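Local coordinates for protein neutral ceramidase (PDB 2ZWS) that hydrolyses the N-acyl linkage of ceramides to give sphingosine and a free fatty acid, and also runs the reaction in reverse, using a bound zinc ion, at residues R39-F45 with V57-L63; G8-D13 with R132-A137; A427-A431 with A483-R487. All blocks are in the same frame, centred on the assembly; numbering follows the deposited sequence.

How the contacts relate
Strand 5-13 comes first along the chain and carries residues 8-13 of contact 2. The chain then runs into strands 41-49 and 55-61, whose hairpin pairing, contact 1, closes a short loop of 11 residues. That small loop sits within the much longer one completed when helix 120-138 returns to strand 5-13 in contact 2. The two contacts touch: contact 1 pairs strands within one mixed sheet and contact 2 lays a helix on it. Contact 3 follows in series, closing a separate loop of 51 residues between helices 414-428 and 471-488, which sit by the four-stranded sheet; its centre is about 29 Å from that of contact 1.

Contact 1: R39-F45 with V57-L63; sequences RQWARAF and VYVNTDL. With FMT (formic acid), chain E.
Asp62 OD2 is gripped by two donors from the facing segment. Trp41 N reaches it at 2.9 Å on the anti side of the carboxylate, and Arg43 NH1 makes a salt bridge to it at 3.0 Å from the syn side, 31° out of the carboxylate plane. The oxygen lies near the guanidinium plane, while the two flat groups are turned 71° against each other. Asp62 CG stands anti to its own carbonyl carbon (chi1 -69°), which brings the carboxylate back over the start of strand 41-45; its backbone N donates separately to Trp41 O, so Asp62 meets Trp41 through both backbone and side chain. Arg43 runs extended from CG to NE, and Glu228 takes its NE in a second salt bridge, so two carboxylates fix the position and rotation of the guanidinium.

Beyond this end the strands pair in antiparallel register. Arg43 and Asn60 exchange backbone hydrogen bonds, as do Phe45 and Tyr58, with Phe45 N to Tyr58 O at 2.7 Å. The Phe45 and Tyr58 side chains lie side by side, pointing the same way, with Phe45 CD1 at the edge of the Tyr58 ring, 4.0 Å from Tyr58 CD1, on the same face as Arg43 and Asn60. On the other face Ala42 and Ala44 meet the two methyls of Val59: CG1 approaches Ala42 CB and CG2 approaches Ala44 CB at 3.8 Å. Helix 120-138 packs over that face through Ser133 and Ile134.

Asn60 ND2 gives a hydrogen bond of 2.8 Å to O2 of a formic acid molecule, probably from the crystallisation liquor. A water accepts from Arg43 NH1 beside it. The whole is an antiparallel beta hairpin whose second strand runs out into an inverse gamma turn centred on Asp62; its Asn60 probably lines the substrate site.

Contact 2: G8-D13 with R132-A137; sequences GLGKAD and RSIERA
Arg132 opens the helical side of this helix-on-sheet packing, in which helix 120-138 runs roughly antiparallel to strand 5-13, with 148° between the N-to-C directions of the short segments. Its CG is anti to the backbone N (chi1 -169°), which runs CB, CG and CD past the methyl of Ala12. The later bend at chi3 turns NH1 to Asp13 O, met at 3.0 Å in the carbonyl plane and on a lone pair, with the oxygen near the guanidinium plane. A water bridges the same Asp13 O and Arg132 NH2, so the carbonyl takes two bonds; Glu556 receives NH1 of Arg132 in a salt bridge.

One residue on, Ser133 brings its backbone N to 3.6 Å from Ala12 CB, and its own CB rests against the same methyl. Its hydroxyl turns back into the helix, to Ile130 O. Ile134 faces away from the strand and packs on Val57 and Val59, which extends the seat of the helix onto the neighbouring hairpin.

Arg136 comes next, extended from CG to NE. Lys11 O lies in its guanidinium plane, 1° out of it, and accepts from Arg136 NH1 at 2.9 Å. One guanidinium face lies over Arg132 CD, while Glu556 also pairs with NH1; the shared carboxylate probably offsets the charge of two arginines lying so close. Arg136 CB also sits over Gly10 CA, where the strand has no side chain to hold the helix off.

Ala137 ends the segment with the shortest CA-CA distance between the two, its CA 3.9 Å from Gly10 CA. Its methyl lies 3.5 Å from Gly10 N, and its carbonyl oxygen receives a CA-H...O contact, Gly8 CA to Ala137 O at 3.3 Å.

Contact 3: A427-A431 with A483-R487; sequences ASEAA and AVALR
Ala427 and Ala483 meet where the C-terminal end of helix 414-428 packs against helix 471-488, a helix-helix contact built largely from alanines. The close part is this small-residue patch, with Ser428 and Ala483 buried. Ala427 CB lies 4.2 Å from Ala483 CB and equally near Val484 CG2, and Ala427 CA is 6.2 Å from Val484 CA. Ser428 adds its OG at 3.6 Å from the Ala483 methyl. That hydroxyl is buried but well supplied: Glu404 and Val424 O are partners elsewhere, and a water donates both to it and to Ala483 O, stitching the two segments together. Behind the patch, Ala483 and Leu486 rest on Met397 of strand 392-400, so the pair of helices sits on the four-stranded sheet.

On the solvent side burial falls away and a single long side chain does the work. Ala430 is exposed and only grazes Arg487 CD, its CB at 4.3 Å, while Ala431 CB meets Arg487 CG somewhat nearer. The first two torsions of Arg487 are extended, CG anti to the backbone N (chi1 -178°), and the chain then bends at chi3. That bend turns NH1 toward Ala427, while one face of the guanidinium lies over Val484 CB, offset toward the rim. This is plain structural packing, far from the metal and substrate sites. The direct hydrogen bond between the segments runs from Arg487 NH1 to Ala427 O at 2.9 Å, made in the carbonyl plane on a lone pair, with an N-H...O angle of 158°.

Contact 1: R39-F45 with V57-L63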
ATOM      1  N   ARG A  39       4.852   6.055   9.705  1.00 12.06           N
ATOM      2  CA  ARG A  39       4.380   4.683   9.826  1.00 11.67           C
ATOM      3  C   ARG A  39       3.438   4.313   8.675  1.00 11.60           C
ATOM      4  O   ARG A  39       2.956   5.180   7.932  1.00 11.45           O
ATOM      5  CB  ARG A  39       3.690   4.455  11.174  1.00 11.79           C
ATOM      6  CG  ARG A  39       4.726   4.347  12.315  1.00 13.03           C
ATOM      7  CD  ARG A  39       4.114   3.815  13.657  1.00 13.68           C
ATOM      8  NE  ARG A  39       5.236   3.612  14.586  1.00 13.58           N
ATOM      9  CZ  ARG A  39       5.715   2.434  14.991  1.00 13.68           C
ATOM     10  NH1 ARG A  39       5.101   1.290  14.703  1.00 14.28           N
ATOM     11  NH2 ARG A  39       6.811   2.415  15.746  1.00 14.43           N
ATOM     12  N   GLN A  40       3.193   3.010   8.558  1.00 10.31           N
ATOM     13  CA  GLN A  40       2.261   2.438   7.601  1.00 10.40           C
ATOM     14  C   GLN A  40       0.958   2.083   8.307  1.00 10.54           C
ATOM     15  O   GLN A  40       0.982   1.503   9.417  1.00 10.97           O
ATOM     16  CB  GLN A  40       2.871   1.151   7.034  1.00 10.72           C
ATOM     17  CG  GLN A  40       4.203   1.387   6.300  1.00 11.92           C
ATOM     18  CD  GLN A  40       4.862   0.083   5.938  1.00 11.75           C
ATOM     19  OE1 GLN A  40       4.693  -0.414   4.826  1.00 15.30           O
ATOM     20  NE2 GLN A  40       5.540  -0.503   6.866  1.00 11.16           N
ATOM     21  N   TRP A  41      -0.173   2.383   7.658  1.00 10.48           N
ATOM     22  CA  TRP A  41      -1.498   2.189   8.277  1.00 10.24           C
ATOM     23  C   TRP A  41      -2.425   1.419   7.352  1.00  9.88           C
ATOM     24  O   TRP A  41      -2.291   1.468   6.087  1.00 10.71           O
ATOM     25  CB  TRP A  41      -2.159   3.553   8.594  1.00 11.03           C
ATOM     26  CG  TRP A  41      -1.260   4.362   9.503  1.00 10.50           C
ATOM     27  CD1 TRP A  41      -0.284   5.250   9.133  1.00 13.18           C
ATOM     28  CD2 TRP A  41      -1.245   4.316  10.940  1.00 12.24           C
ATOM     29  NE1 TRP A  41       0.348   5.757  10.256  1.00 13.53           N
ATOM     30  CE2 TRP A  41      -0.220   5.193  11.377  1.00 12.49           C
ATOM     31  CE3 TRP A  41      -1.986   3.612  11.890  1.00 13.26           C
ATOM     32  CZ2 TRP A  41       0.067   5.384  12.724  1.00 13.71           C
ATOM     33  CZ3 TRP A  41      -1.701   3.802  13.231  1.00 13.31           C
ATOM     34  CH2 TRP A  41      -0.676   4.673  13.640  1.00 12.51           C
ATOM     35  N   ALA A  42      -3.321   0.657   7.981  1.00 10.17           N
ATOM     36  CA  ALA A  42      -4.509   0.140   7.323  1.00  9.97           C
ATOM     37  C   ALA A  42      -5.663   1.071   7.693  1.00 10.29           C
ATOM     38  O   ALA A  42      -5.864   1.383   8.868  1.00 10.38           O
ATOM     39  CB  ALA A  42      -4.824  -1.264   7.811  1.00 10.63           C
ATOM     40  N   ARG A  43      -6.403   1.497   6.685  1.00  9.85           N
ATOM     41  CA  ARG A  43      -7.544   2.416   6.879  1.00  9.46           C
ATOM     42  C   ARG A  43      -8.771   1.678   6.380  1.00  9.83           C
ATOM     43  O   ARG A  43      -8.858   1.336   5.189  1.00  9.44           O
ATOM     44  CB  ARG A  43      -7.307   3.700   6.065  1.00 11.19           C
ATOM     45  CG  ARG A  43      -6.254   4.627   6.686  1.00 10.50           C
ATOM     46  CD  ARG A  43      -5.929   5.836   5.794  1.00 11.23           C
ATOM     47  NE  ARG A  43      -5.017   6.779   6.448  1.00 12.11           N
ATOM     48  CZ  ARG A  43      -3.687   6.702   6.378  1.00 12.57           C
ATOM     49  NH1 ARG A  43      -3.127   5.730   5.665  1.00 12.84           N
ATOM     50  NH2 ARG A  43      -2.909   7.595   7.009  1.00 12.93           N
ATOM     51  N   ALA A  44      -9.694   1.397   7.286  1.00 10.56           N
ATOM     52  CA  ALA A  44     -10.864   0.557   7.006  1.00 10.01           C
ATOM     53  C   ALA A  44     -12.127   1.373   6.968  1.00 10.72           C
ATOM     54  O   ALA A  44     -12.338   2.260   7.833  1.00 11.60           O
ATOM     55  CB  ALA A  44     -11.008  -0.527   8.069  1.00 11.39           C
ATOM     56  N   PHE A  45     -12.992   1.025   6.012  1.00  9.31           N
ATOM     57  CA  PHE A  45     -14.249   1.755   5.800  1.00 10.26           C
ATOM     58  C   PHE A  45     -15.328   0.700   5.749  1.00 11.66           C
ATOM     59  O   PHE A  45     -15.431  -0.052   4.778  1.00 12.12           O
ATOM     60  CB  PHE A  45     -14.214   2.523   4.473  1.00 10.45           C
ATOM     61  CG  PHE A  45     -13.127   3.552   4.415  1.00 10.24           C
ATOM     62  CD1 PHE A  45     -11.792   3.168   4.214  1.00 11.02           C
ATOM     63  CD2 PHE A  45     -13.419   4.908   4.619  1.00 11.62           C
ATOM     64  CE1 PHE A  45     -10.777   4.125   4.169  1.00 12.56           C
ATOM     65  CE2 PHE A  45     -12.393   5.877   4.574  1.00 12.65           C
ATOM     66  CZ  PHE A  45     -11.086   5.482   4.343  1.00 11.35           C
ATOM     67  N   VAL A  57     -16.859  -4.084   3.759  1.00 11.46           N
ATOM     68  CA  VAL A  57     -15.700  -3.365   4.292  1.00 10.93           C
ATOM     69  C   VAL A  57     -14.599  -3.281   3.223  1.00 10.02           C
ATOM     70  O   VAL A  57     -14.247  -4.274   2.559  1.00 11.17           O
ATOM     71  CB  VAL A  57     -15.209  -3.939   5.666  1.00 12.62           C
ATOM     72  CG1 VAL A  57     -14.786  -5.400   5.557  1.00 14.10           C
ATOM     73  CG2 VAL A  57     -14.094  -3.069   6.249  1.00 12.98           C
ATOM     74  N   TYR A  58     -14.086  -2.062   3.065  1.00  9.66           N
ATOM     75  CA  TYR A  58     -12.970  -1.767   2.181  1.00 10.66           C
ATOM     76  C   TYR A  58     -11.800  -1.276   3.037  1.00 10.46           C
ATOM     77  O   TYR A  58     -11.987  -0.430   3.917  1.00 10.94           O
ATOM     78  CB  TYR A  58     -13.383  -0.667   1.177  1.00 10.83           C
ATOM     79  CG  TYR A  58     -12.245  -0.114   0.383  1.00 12.29           C
ATOM     80  CD1 TYR A  58     -11.537   1.016   0.816  1.00 10.57           C
ATOM     81  CD2 TYR A  58     -11.863  -0.733  -0.798  1.00 12.81           C
ATOM     82  CE1 TYR A  58     -10.464   1.522   0.095  1.00 11.50           C
ATOM     83  CE2 TYR A  58     -10.795  -0.230  -1.562  1.00 12.43           C
ATOM     84  CZ  TYR A  58     -10.100   0.888  -1.098  1.00 12.47           C
ATOM     85  OH  TYR A  58      -9.048   1.373  -1.843  1.00 14.16           O
ATOM     86  N   VAL A  59     -10.632  -1.899   2.855  1.00  9.94           N
ATOM     87  CA  VAL A  59      -9.441  -1.493   3.599  1.00  9.78           C
ATOM     88  C   VAL A  59      -8.344  -1.099   2.627  1.00 10.43           C
ATOM     89  O   VAL A  59      -8.005  -1.882   1.725  1.00 11.37           O
ATOM     90  CB  VAL A  59      -8.914  -2.631   4.571  1.00 10.04           C
ATOM     91  CG1 VAL A  59      -7.765  -2.122   5.406  1.00 11.51           C
ATOM     92  CG2 VAL A  59     -10.041  -3.185   5.485  1.00 10.92           C
ATOM     93  N   ASN A  60      -7.824   0.123   2.760  1.00  9.91           N
ATOM     94  CA  ASN A  60      -6.663   0.497   1.960  1.00  9.80           C
ATOM     95  C   ASN A  60      -5.421   0.533   2.864  1.00 11.17           C
ATOM     96  O   ASN A  60      -5.488   1.014   3.998  1.00 12.38           O
ATOM     97  CB  ASN A  60      -6.852   1.863   1.259  1.00 11.16           C
ATOM     98  CG  ASN A  60      -5.870   2.083   0.120  1.00 12.00           C
ATOM     99  OD1 ASN A  60      -5.687   1.229  -0.757  1.00 15.12           O
ATOM    100  ND2 ASN A  60      -5.287   3.253   0.106  1.00 12.19           N
ATOM    101  N   THR A  61      -4.321  -0.051   2.388  1.00 10.34           N
ATOM    102  CA  THR A  61      -3.134  -0.253   3.204  1.00 11.48           C
ATOM    103  C   THR A  61      -1.902   0.459   2.622  1.00 10.96           C
ATOM    104  O   THR A  61      -1.684   0.485   1.382  1.00 11.23           O
ATOM    105  CB  THR A  61      -2.811  -1.776   3.336  1.00 12.39           C
ATOM    106  OG1 THR A  61      -2.513  -2.330   2.033  1.00 13.03           O
ATOM    107  CG2 THR A  61      -3.993  -2.541   4.025  1.00 12.59           C
ATOM    108  N   ASP A  62      -1.086   1.010   3.521  1.00 11.39           N
ATOM    109  CA  ASP A  62       0.177   1.637   3.140  1.00 11.07           C
ATOM    110  C   ASP A  62       1.281   0.570   2.874  1.00 11.38           C
ATOM    111  O   ASP A  62       2.287   0.512   3.596  1.00 11.45           O
ATOM    112  CB  ASP A  62       0.645   2.615   4.234  1.00 13.19           C
ATOM    113  CG  ASP A  62      -0.227   3.860   4.373  1.00 14.37           C
ATOM    114  OD1 ASP A  62      -0.618   4.465   3.351  1.00 18.31           O
ATOM    115  OD2 ASP A  62      -0.453   4.293   5.527  1.00 14.83           O
ATOM    116  N   LEU A  63       1.072  -0.232   1.836  1.00 10.49           N
ATOM    117  CA  LEU A  63       1.945  -1.360   1.495  1.00  9.84           C
ATOM    118  C   LEU A  63       2.241  -1.338   0.006  1.00 10.19           C
ATOM    119  O   LEU A  63       1.501  -0.725  -0.775  1.00 10.83           O
ATOM    120  CB  LEU A  63       1.252  -2.704   1.808  1.00  9.88           C
ATOM    121  CG  LEU A  63       0.900  -2.904   3.287  1.00 10.43           C
ATOM    122  CD1 LEU A  63       0.062  -4.134   3.470  1.00 12.23           C
ATOM    123  CD2 LEU A  63       2.188  -2.995   4.113  1.00 13.42           C
TER
HETATM  124  C   FMT E 650      -3.694   6.134   1.814  1.00 24.16           C
HETATM  125  O1  FMT E 650      -2.509   6.356   2.232  1.00 22.51           O
HETATM  126  O2  FMT E 650      -4.495   5.170   2.034  1.00 22.24           O
HETATM  127  O   HOH W   1      -3.927   3.381   4.346  1.00 15.92           O

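Contact 2: G8-D13 with R132-A137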
ATOM      1  N   GLY A   8     -18.409   3.130   9.314  1.00 12.37           N
ATOM      2  CA  GLY A   8     -17.462   3.143  10.411  1.00 13.43           C
ATOM      3  C   GLY A   8     -16.085   3.295   9.838  1.00 13.38           C
ATOM      4  O   GLY A   8     -15.772   2.662   8.815  1.00 13.15           O
ATOM      5  N   LEU A   9     -15.292   4.179  10.447  1.00 13.37           N
ATOM      6  CA  LEU A   9     -13.937   4.470   9.945  1.00 13.72           C
ATOM      7  C   LEU A   9     -12.938   4.090  10.989  1.00 13.66           C
ATOM      8  O   LEU A   9     -13.065   4.475  12.143  1.00 14.26           O
ATOM      9  CB  LEU A   9     -13.775   5.956   9.691  1.00 14.98           C
ATOM     10  CG  LEU A   9     -14.941   6.612   8.942  1.00 16.54           C
ATOM     11  CD1 LEU A   9     -14.720   8.099   8.896  1.00 17.55           C
ATOM     12  CD2 LEU A   9     -14.990   6.022   7.544  1.00 15.25           C
ATOM     13  N   GLY A  10     -11.928   3.330  10.602  1.00 12.46           N
ATOM     14  CA  GLY A  10     -10.917   2.848  11.551  1.00 13.18           C
ATOM     15  C   GLY A  10      -9.525   2.881  10.936  1.00 12.46           C
ATOM     16  O   GLY A  10      -9.372   2.811   9.711  1.00 11.85           O
ATOM     17  N   LYS A  11      -8.496   3.030  11.763  1.00 12.95           N
ATOM     18  CA  LYS A  11      -7.135   3.050  11.250  1.00 13.40           C
ATOM     19  C   LYS A  11      -6.257   2.301  12.243  1.00 13.56           C
ATOM     20  O   LYS A  11      -6.425   2.432  13.466  1.00 13.13           O
ATOM     21  CB  LYS A  11      -6.667   4.503  11.064  1.00 14.30           C
ATOM     22  CG  LYS A  11      -5.287   4.708  10.556  1.00 18.54           C
ATOM     23  CD  LYS A  11      -5.059   6.193  10.334  1.00 21.74           C
ATOM     24  CE  LYS A  11      -3.674   6.568  10.724  1.00 23.31           C
ATOM     25  NZ  LYS A  11      -3.438   8.014  10.682  1.00 23.61           N
ATOM     26  N   ALA A  12      -5.336   1.488  11.732  1.00 12.01           N
ATOM     27  CA  ALA A  12      -4.422   0.752  12.620  1.00 11.92           C
ATOM     28  C   ALA A  12      -3.061   0.547  11.990  1.00 11.89           C
ATOM     29  O   ALA A  12      -2.921   0.504  10.791  1.00 11.27           O
ATOM     30  CB  ALA A  12      -5.000  -0.586  13.023  1.00 13.03           C
ATOM     31  N   ASP A  13      -2.069   0.458  12.853  1.00 11.45           N
ATOM     32  CA  ASP A  13      -0.654   0.428  12.495  1.00 11.48           C
ATOM     33  C   ASP A  13      -0.278  -0.949  11.917  1.00 11.31           C
ATOM     34  O   ASP A  13      -0.566  -1.985  12.555  1.00 12.49           O
ATOM     35  CB  ASP A  13       0.089   0.691  13.803  1.00 10.99           C
ATOM     36  CG  ASP A  13       1.603   0.837  13.645  1.00 11.17           C
ATOM     37  OD1 ASP A  13       2.167   0.629  12.544  1.00 13.15           O
ATOM     38  OD2 ASP A  13       2.250   1.184  14.673  1.00 13.45           O
ATOM     39  N   ARG A 132      -7.144  -5.272  13.045  1.00 11.24           N
ATOM     40  CA  ARG A 132      -7.406  -4.248  14.071  1.00 12.49           C
ATOM     41  C   ARG A 132      -8.105  -3.038  13.445  1.00 12.19           C
ATOM     42  O   ARG A 132      -8.977  -2.437  14.037  1.00 12.21           O
ATOM     43  CB  ARG A 132      -6.085  -3.829  14.694  1.00 13.76           C
ATOM     44  CG  ARG A 132      -6.217  -2.977  15.956  1.00 14.98           C
ATOM     45  CD  ARG A 132      -4.806  -2.578  16.542  1.00 16.77           C
ATOM     46  NE  ARG A 132      -3.823  -3.653  16.375  1.00 21.36           N
ATOM     47  CZ  ARG A 132      -2.735  -3.611  15.593  1.00 19.83           C
ATOM     48  NH1 ARG A 132      -2.369  -2.490  14.922  1.00 15.83           N
ATOM     49  NH2 ARG A 132      -1.988  -4.711  15.511  1.00 21.49           N
ATOM     50  N   SER A 133      -7.761  -2.699  12.201  1.00 10.94           N
ATOM     51  CA  SER A 133      -8.408  -1.518  11.557  1.00 11.88           C
ATOM     52  C   SER A 133      -9.914  -1.767  11.355  1.00 11.05           C
ATOM     53  O   SER A 133     -10.744  -0.854  11.537  1.00 10.81           O
ATOM     54  CB  SER A 133      -7.699  -1.128  10.248  1.00 12.47           C
ATOM     55  OG  SER A 133      -7.994  -2.036   9.219  1.00 12.00           O
ATOM     56  N   ILE A 134     -10.274  -3.012  11.024  1.00 10.92           N
ATOM     57  CA  ILE A 134     -11.674  -3.381  10.809  1.00 11.97           C
ATOM     58  C   ILE A 134     -12.410  -3.407  12.127  1.00 12.63           C
ATOM     59  O   ILE A 134     -13.527  -2.904  12.215  1.00 12.45           O
ATOM     60  CB  ILE A 134     -11.770  -4.738  10.070  1.00 10.80           C
ATOM     61  CG1 ILE A 134     -11.193  -4.639   8.639  1.00 10.06           C
ATOM     62  CG2 ILE A 134     -13.230  -5.244   9.939  1.00 12.66           C
ATOM     63  CD1 ILE A 134     -10.919  -6.025   7.938  1.00 11.85           C
ATOM     64  N   GLU A 135     -11.765  -3.942  13.156  1.00 12.94           N
ATOM     65  CA  GLU A 135     -12.338  -3.946  14.505  1.00 14.53           C
ATOM     66  C   GLU A 135     -12.631  -2.528  14.977  1.00 14.04           C
ATOM     67  O   GLU A 135     -13.698  -2.256  15.571  1.00 15.65           O
ATOM     68  CB  GLU A 135     -11.366  -4.630  15.451  1.00 15.83           C
ATOM     69  CG  GLU A 135     -11.278  -6.099  15.190  1.00 18.57           C
ATOM     70  CD  GLU A 135     -10.311  -6.790  16.141  1.00 23.28           C
ATOM     71  OE1 GLU A 135      -9.329  -6.156  16.588  1.00 26.07           O
ATOM     72  OE2 GLU A 135     -10.532  -7.977  16.424  1.00 27.75           O
ATOM     73  N   ARG A 136     -11.688  -1.618  14.723  1.00 13.16           N
ATOM     74  CA  ARG A 136     -11.875  -0.232  15.110  1.00 13.76           C
ATOM     75  C   ARG A 136     -12.996   0.417  14.319  1.00 13.45           C
ATOM     76  O   ARG A 136     -13.818   1.129  14.886  1.00 14.13           O
ATOM     77  CB  ARG A 136     -10.588   0.577  14.988  1.00 14.10           C
ATOM     78  CG  ARG A 136      -9.556   0.101  15.973  1.00 14.19           C
ATOM     79  CD  ARG A 136      -8.199   0.742  15.759  1.00 14.28           C
ATOM     80  NE  ARG A 136      -7.352   0.530  16.940  1.00 17.47           N
ATOM     81  CZ  ARG A 136      -6.099   0.972  17.052  1.00 19.27           C
ATOM     82  NH1 ARG A 136      -5.522   1.625  16.049  1.00 19.14           N
ATOM     83  NH2 ARG A 136      -5.411   0.744  18.172  1.00 19.44           N
ATOM     84  N   ALA A 137     -13.031   0.169  13.014  1.00 13.34           N
ATOM     85  CA  ALA A 137     -14.074   0.711  12.171  1.00 13.59           C
ATOM     86  C   ALA A 137     -15.461   0.236  12.578  1.00 13.76           C
ATOM     87  O   ALA A 137     -16.373   1.045  12.693  1.00 14.37           O
ATOM     88  CB  ALA A 137     -13.802   0.417  10.698  1.00 13.30           C
TER
HETATM   89  O   HOH W   2       0.353  -4.593  13.466  1.00 18.45           O

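Contact 3: A427-A431 with A483-R487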
ATOM      1  N   ALA A 427     -22.056  -3.261 -19.346  1.00 18.52           N
ATOM      2  CA  ALA A 427     -22.808  -4.390 -18.817  1.00 19.18           C
ATOM      3  C   ALA A 427     -23.700  -3.997 -17.642  1.00 19.44           C
ATOM      4  O   ALA A 427     -24.770  -4.579 -17.445  1.00 20.75           O
ATOM      5  CB  ALA A 427     -21.868  -5.528 -18.424  1.00 18.94           C
ATOM      6  N   SER A 428     -23.267  -3.011 -16.863  1.00 19.36           N
ATOM      7  CA  SER A 428     -23.987  -2.623 -15.637  1.00 18.84           C
ATOM      8  C   SER A 428     -24.992  -1.472 -15.732  1.00 19.35           C
ATOM      9  O   SER A 428     -25.730  -1.216 -14.773  1.00 18.43           O
ATOM     10  CB  SER A 428     -22.968  -2.306 -14.539  1.00 18.63           C
ATOM     11  OG  SER A 428     -22.183  -3.449 -14.272  1.00 20.74           O
ATOM     12  N   GLU A 429     -25.026  -0.794 -16.880  1.00 20.22           N
ATOM     13  CA  GLU A 429     -25.897   0.365 -17.062  1.00 22.48           C
ATOM     14  C   GLU A 429     -27.357   0.031 -16.712  1.00 21.66           C
ATOM     15  O   GLU A 429     -28.035   0.785 -15.996  1.00 21.33           O
ATOM     16  CB  GLU A 429     -25.830   0.800 -18.520  1.00 23.01           C
ATOM     17  CG  GLU A 429     -25.645   2.281 -18.748  1.00 27.87           C
ATOM     18  CD  GLU A 429     -26.874   3.114 -18.456  1.00 42.10           C
ATOM     19  OE1 GLU A 429     -28.014   2.608 -18.622  1.00 37.06           O
ATOM     20  OE2 GLU A 429     -26.699   4.301 -18.076  1.00 34.20           O
ATOM     21  N   ALA A 430     -27.831  -1.107 -17.219  1.00 21.61           N
ATOM     22  CA  ALA A 430     -29.211  -1.543 -16.963  1.00 22.15           C
ATOM     23  C   ALA A 430     -29.511  -1.824 -15.499  1.00 22.15           C
ATOM     24  O   ALA A 430     -30.687  -1.824 -15.091  1.00 23.69           O
ATOM     25  CB  ALA A 430     -29.555  -2.769 -17.810  1.00 22.77           C
ATOM     26  N   ALA A 431     -28.469  -2.084 -14.704  1.00 21.33           N
ATOM     27  CA  ALA A 431     -28.628  -2.294 -13.252  1.00 20.82           C
ATOM     28  C   ALA A 431     -28.675  -0.989 -12.441  1.00 20.81           C
ATOM     29  O   ALA A 431     -28.853  -1.018 -11.212  1.00 21.19           O
ATOM     30  CB  ALA A 431     -27.532  -3.199 -12.723  1.00 20.62           C
ATOM     31  N   ALA A 483     -20.001  -8.714 -13.512  1.00 14.99           N
ATOM     32  CA  ALA A 483     -20.947  -7.592 -13.597  1.00 15.43           C
ATOM     33  C   ALA A 483     -22.319  -8.094 -14.060  1.00 16.09           C
ATOM     34  O   ALA A 483     -23.363  -7.653 -13.563  1.00 15.58           O
ATOM     35  CB  ALA A 483     -20.423  -6.522 -14.575  1.00 16.37           C
ATOM     36  N   VAL A 484     -22.321  -8.989 -15.048  1.00 15.77           N
ATOM     37  CA  VAL A 484     -23.571  -9.576 -15.541  1.00 16.79           C
ATOM     38  C   VAL A 484     -24.249 -10.385 -14.439  1.00 16.22           C
ATOM     39  O   VAL A 484     -25.456 -10.248 -14.226  1.00 16.74           O
ATOM     40  CB  VAL A 484     -23.315 -10.448 -16.781  1.00 16.63           C
ATOM     41  CG1 VAL A 484     -24.571 -11.326 -17.132  1.00 17.14           C
ATOM     42  CG2 VAL A 484     -22.935  -9.555 -17.975  1.00 18.10           C
ATOM     43  N   ALA A 485     -23.480 -11.198 -13.709  1.00 16.04           N
ATOM     44  CA  ALA A 485     -24.055 -11.905 -12.545  1.00 15.96           C
ATOM     45  C   ALA A 485     -24.726 -10.962 -11.522  1.00 15.74           C
ATOM     46  O   ALA A 485     -25.831 -11.227 -11.055  1.00 16.79           O
ATOM     47  CB  ALA A 485     -22.995 -12.781 -11.874  1.00 16.11           C
ATOM     48  N   LEU A 486     -24.041  -9.872 -11.164  1.00 15.55           N
ATOM     49  CA  LEU A 486     -24.641  -8.841 -10.296  1.00 16.47           C
ATOM     50  C   LEU A 486     -25.935  -8.313 -10.882  1.00 16.46           C
ATOM     51  O   LEU A 486     -26.946  -8.219 -10.187  1.00 17.09           O
ATOM     52  CB  LEU A 486     -23.667  -7.669 -10.103  1.00 17.38           C
ATOM     53  CG  LEU A 486     -22.771  -7.792  -8.890  1.00 19.97           C
ATOM     54  CD1 LEU A 486     -21.538  -6.917  -9.060  1.00 21.64           C
ATOM     55  CD2 LEU A 486     -23.518  -7.467  -7.612  1.00 21.82           C
ATOM     56  N   ARG A 487     -25.905  -7.970 -12.172  1.00 15.72           N
ATOM     57  CA  ARG A 487     -27.062  -7.384 -12.838  1.00 16.42           C
ATOM     58  C   ARG A 487     -28.258  -8.327 -12.766  1.00 16.32           C
ATOM     59  O   ARG A 487     -29.388  -7.882 -12.529  1.00 17.34           O
ATOM     60  CB  ARG A 487     -26.736  -7.109 -14.299  1.00 16.54           C
ATOM     61  CG  ARG A 487     -27.887  -6.430 -15.094  1.00 16.21           C
ATOM     62  CD  ARG A 487     -27.461  -6.262 -16.531  1.00 16.75           C
ATOM     63  NE  ARG A 487     -27.434  -7.539 -17.251  1.00 19.27           N
ATOM     64  CZ  ARG A 487     -26.669  -7.815 -18.303  1.00 19.62           C
ATOM     65  NH1 ARG A 487     -25.773  -6.935 -18.759  1.00 18.10           N
ATOM     66  NH2 ARG A 487     -26.786  -8.999 -18.895  1.00 21.84           N
TER
HETATM   67  O   HOH W   3     -23.681  -5.069 -12.701  1.00 28.07           O